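Dual oxidase maturation factor 1 (PDB 6WXU) probably supports the maturation of the dual oxidase DUOX1 and its transport from the endoplasmic reticulum to the plasma membrane. Local coordinates at residues Y156-L169 / L230-L243. Numbering follows the deposited sequence.
Sequences YLAEKFTPRSPCGL and LISPCPLRLGTAVL
The disulfide between C167 and C234 is the covalent link in a contact that otherwise rests on apolar packing, a tyrosine ring and one lysine hydrogen bond, and it illustrates how the end of helix 152-159 and the loop after it, predicted to be extracellular, can be tied to the connection between helices 203-224 and 249-273. Its SG–SG bond has a chi3 of 99°, close to the relaxed right angle. Near the disulfide, L169 CD1 sits above one face of the F161 ring, offset toward its rim, while the L169 side chain runs past that of L230 in the opposite direction, CD2 to CD2 at 3.7 Å. I231 closes this end, its CD1 reaching CZ of F161.

K160, in the same segment as C167, can be followed atom by atom. CB leaves the backbone toward segment 230-243; CG passes L236 CD2 at 3.9 Å, the two side chains running in opposite directions; the chain bends about CB–CG (chi2 -69°) and runs extended from there to NZ. CE comes near the carbonyl oxygen of P235, and NZ donates to that P235 O at 3.1 Å, nearly in line with the C=O bond. Outside the two segments, the same ammonium forms a salt bridge with an acidic side chain of another protein's chain.

L157 crosses L236 at about a right angle, CD2 to CD2 at 3.7 Å, and its CD1 reaches L243. Next to it the Y156 ring meets L238 CD2 through CD2 at 3.7 Å, and its OH is hydrogen-bonded to an acidic side chain of the partner chain. With an alanine here, a gap is likely to open beside L238 and that acidic group to lose its hydroxyl mate. A disulfide, apolar packing and one lysine-to-carbonyl hydrogen bond thus join the two segments, while K160 and Y156 also tie the junction to the neighbouring protein.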
# COMPACT_ATOMS: atom_id res chain seq x y z
N TYR B 156 19.07 8.80 5.97
CA TYR B 156 20.34 8.19 6.35
C TYR B 156 20.27 7.60 7.75
O TYR B 156 20.52 6.40 7.96
CB TYR B 156 21.44 9.24 6.25
CG TYR B 156 22.79 8.83 6.77
CD1 TYR B 156 23.54 7.88 6.11
CD2 TYR B 156 23.34 9.44 7.88
CE1 TYR B 156 24.78 7.52 6.56
CE2 TYR B 156 24.58 9.09 8.34
CZ TYR B 156 25.29 8.13 7.68
OH TYR B 156 26.53 7.77 8.13
N LEU B 157 19.92 8.43 8.73
CA LEU B 157 19.82 7.93 10.10
C LEU B 157 18.71 6.90 10.24
O LEU B 157 18.80 6.01 11.09
CB LEU B 157 19.58 9.08 11.06
CG LEU B 157 20.72 10.08 11.19
CD1 LEU B 157 20.39 11.11 12.24
CD2 LEU B 157 22.00 9.36 11.53
N ALA B 158 17.67 6.98 9.41
CA ALA B 158 16.58 6.03 9.52
C ALA B 158 16.96 4.67 8.97
O ALA B 158 16.44 3.65 9.43
CB ALA B 158 15.35 6.55 8.78
N GLU B 159 17.85 4.63 7.99
CA GLU B 159 18.28 3.35 7.44
C GLU B 159 19.42 2.73 8.21
O GLU B 159 19.70 1.54 8.02
CB GLU B 159 18.70 3.51 5.98
CG GLU B 159 20.11 4.00 5.82
CD GLU B 159 20.67 3.67 4.46
OE1 GLU B 159 20.35 2.59 3.93
OE2 GLU B 159 21.43 4.49 3.92
N LYS B 160 20.10 3.50 9.07
CA LYS B 160 21.10 2.89 9.94
C LYS B 160 20.49 1.79 10.81
O LYS B 160 21.19 0.84 11.18
CB LYS B 160 21.75 3.94 10.83
CG LYS B 160 22.73 4.84 10.12
CD LYS B 160 23.97 4.07 9.73
CE LYS B 160 25.00 4.99 9.13
NZ LYS B 160 26.26 4.27 8.82
N PHE B 161 19.21 1.88 11.14
CA PHE B 161 18.54 0.93 12.02
C PHE B 161 17.69 -0.08 11.27
O PHE B 161 16.88 -0.77 11.89
CB PHE B 161 17.65 1.67 13.03
CG PHE B 161 18.41 2.53 13.98
CD1 PHE B 161 18.74 3.82 13.65
CD2 PHE B 161 18.79 2.04 15.21
CE1 PHE B 161 19.44 4.61 14.52
CE2 PHE B 161 19.49 2.83 16.09
CZ PHE B 161 19.81 4.11 15.74
N THR B 162 17.84 -0.17 9.96
CA THR B 162 16.95 -0.99 9.16
C THR B 162 17.38 -2.45 9.22
O THR B 162 18.54 -2.75 9.52
CB THR B 162 16.95 -0.47 7.72
OG1 THR B 162 15.62 -0.51 7.19
CG2 THR B 162 17.85 -1.28 6.83
N PRO B 163 16.46 -3.38 8.99
CA PRO B 163 16.83 -4.80 9.02
C PRO B 163 17.83 -5.14 7.93
O PRO B 163 17.71 -4.69 6.80
CB PRO B 163 15.49 -5.52 8.80
CG PRO B 163 14.47 -4.56 9.19
CD PRO B 163 15.01 -3.20 8.86
N ARG B 164 18.81 -5.96 8.29
CA ARG B 164 19.86 -6.40 7.37
C ARG B 164 20.65 -5.21 6.83
O ARG B 164 20.70 -4.95 5.63
CB ARG B 164 19.27 -7.24 6.24
CG ARG B 164 19.27 -8.73 6.53
CD ARG B 164 18.23 -9.46 5.71
NE ARG B 164 16.88 -9.21 6.20
CZ ARG B 164 16.32 -9.87 7.22
NH1 ARG B 164 17.01 -10.81 7.85
NH2 ARG B 164 15.09 -9.58 7.60
N SER B 165 21.27 -4.49 7.74
CA SER B 165 22.23 -3.46 7.43
C SER B 165 23.61 -3.89 7.88
O SER B 165 23.74 -4.69 8.81
CB SER B 165 21.88 -2.14 8.13
OG SER B 165 20.97 -1.39 7.35
N PRO B 166 24.68 -3.39 7.25
CA PRO B 166 26.03 -3.78 7.67
C PRO B 166 26.30 -3.55 9.15
O PRO B 166 27.19 -4.20 9.70
CB PRO B 166 26.93 -2.90 6.80
CG PRO B 166 26.13 -2.65 5.59
CD PRO B 166 24.71 -2.53 6.05
N CYS B 167 25.57 -2.65 9.80
CA CYS B 167 25.66 -2.44 11.24
C CYS B 167 24.42 -3.04 11.87
O CYS B 167 23.32 -2.49 11.74
CB CYS B 167 25.79 -0.95 11.55
SG CYS B 167 25.72 -0.59 13.32
N GLY B 168 24.59 -4.16 12.56
CA GLY B 168 23.44 -4.90 13.04
C GLY B 168 22.78 -4.33 14.28
O GLY B 168 22.90 -4.90 15.36
N LEU B 169 22.09 -3.20 14.13
CA LEU B 169 21.41 -2.58 15.25
C LEU B 169 19.97 -3.06 15.42
O LEU B 169 19.44 -2.97 16.54
CB LEU B 169 21.40 -1.06 15.10
CG LEU B 169 22.75 -0.37 15.00
CD1 LEU B 169 22.56 1.11 14.82
CD2 LEU B 169 23.57 -0.65 16.23
N LEU B 230 27.21 -1.58 21.17
CA LEU B 230 26.97 -1.94 19.77
C LEU B 230 26.89 -0.74 18.85
O LEU B 230 27.42 -0.79 17.74
CB LEU B 230 25.69 -2.76 19.66
CG LEU B 230 25.46 -3.37 18.28
CD1 LEU B 230 26.39 -4.55 18.05
CD2 LEU B 230 24.03 -3.78 18.14
N ILE B 231 26.23 0.34 19.27
CA ILE B 231 26.14 1.54 18.43
C ILE B 231 27.39 2.40 18.54
O ILE B 231 27.52 3.38 17.81
CB ILE B 231 24.91 2.37 18.80
CG1 ILE B 231 24.49 3.27 17.64
CG2 ILE B 231 25.17 3.20 20.05
CD1 ILE B 231 23.27 4.11 17.91
N SER B 232 28.32 2.05 19.43
CA SER B 232 29.53 2.85 19.57
C SER B 232 30.43 2.77 18.34
O SER B 232 30.87 3.83 17.86
CB SER B 232 30.28 2.45 20.85
OG SER B 232 31.45 3.22 21.01
N PRO B 233 30.74 1.59 17.78
CA PRO B 233 31.65 1.57 16.62
C PRO B 233 31.02 1.99 15.31
O PRO B 233 31.75 2.39 14.40
CB PRO B 233 32.11 0.11 16.57
CG PRO B 233 30.98 -0.64 17.13
CD PRO B 233 30.42 0.23 18.23
N CYS B 234 29.70 1.91 15.17
CA CYS B 234 29.08 2.21 13.88
C CYS B 234 29.09 3.71 13.63
O CYS B 234 28.66 4.48 14.49
CB CYS B 234 27.66 1.67 13.83
SG CYS B 234 27.62 -0.14 13.83
N PRO B 235 29.57 4.16 12.47
CA PRO B 235 29.71 5.60 12.24
C PRO B 235 28.38 6.26 11.92
O PRO B 235 27.55 5.73 11.18
CB PRO B 235 30.65 5.66 11.03
CG PRO B 235 30.35 4.42 10.29
CD PRO B 235 30.03 3.37 11.32
N LEU B 236 28.17 7.43 12.51
CA LEU B 236 27.00 8.25 12.25
C LEU B 236 27.43 9.61 11.72
O LEU B 236 26.97 10.64 12.21
CB LEU B 236 26.15 8.40 13.51
CG LEU B 236 25.43 7.16 14.00
CD1 LEU B 236 24.93 7.37 15.41
CD2 LEU B 236 24.28 6.84 13.09
N ARG B 237 28.34 9.62 10.75
CA ARG B 237 28.86 10.86 10.21
C ARG B 237 27.80 11.56 9.36
O ARG B 237 27.18 10.93 8.50
CB ARG B 237 30.10 10.59 9.37
CG ARG B 237 31.01 9.54 9.94
CD ARG B 237 31.71 10.06 11.16
NE ARG B 237 32.73 11.04 10.81
CZ ARG B 237 34.03 10.85 11.00
NH1 ARG B 237 34.89 11.80 10.66
NH2 ARG B 237 34.47 9.73 11.53
N LEU B 238 27.60 12.85 9.60
CA LEU B 238 26.69 13.68 8.81
C LEU B 238 27.48 14.88 8.29
O LEU B 238 27.48 15.94 8.90
CB LEU B 238 25.50 14.13 9.65
CG LEU B 238 24.47 13.08 10.03
CD1 LEU B 238 23.82 13.47 11.33
CD2 LEU B 238 23.44 12.96 8.94
N GLY B 239 28.14 14.70 7.16
CA GLY B 239 29.00 15.74 6.64
C GLY B 239 30.28 15.87 7.44
O GLY B 239 31.05 14.92 7.56
N THR B 240 30.51 17.06 8.01
CA THR B 240 31.70 17.33 8.79
C THR B 240 31.51 17.08 10.28
O THR B 240 32.42 17.40 11.06
CB THR B 240 32.15 18.78 8.58
OG1 THR B 240 31.00 19.61 8.36
CG2 THR B 240 33.09 18.88 7.39
N ALA B 241 30.38 16.53 10.69
CA ALA B 241 30.06 16.35 12.09
C ALA B 241 29.76 14.89 12.38
O ALA B 241 29.13 14.20 11.56
CB ALA B 241 28.87 17.21 12.51
N VAL B 242 30.19 14.42 13.54
CA VAL B 242 29.90 13.07 14.01
C VAL B 242 28.83 13.16 15.09
O VAL B 242 28.71 14.16 15.80
CB VAL B 242 31.18 12.38 14.54
CG1 VAL B 242 32.35 12.71 13.65
CG2 VAL B 242 31.47 12.81 15.95
N LEU B 243 28.03 12.10 15.20
CA LEU B 243 26.92 12.06 16.13
C LEU B 243 27.18 10.97 17.16
O LEU B 243 27.30 9.79 16.80
CB LEU B 243 25.60 11.82 15.40
CG LEU B 243 24.29 12.31 16.02
CD1 LEU B 243 23.22 12.38 14.97
CD2 LEU B 243 23.85 11.39 17.12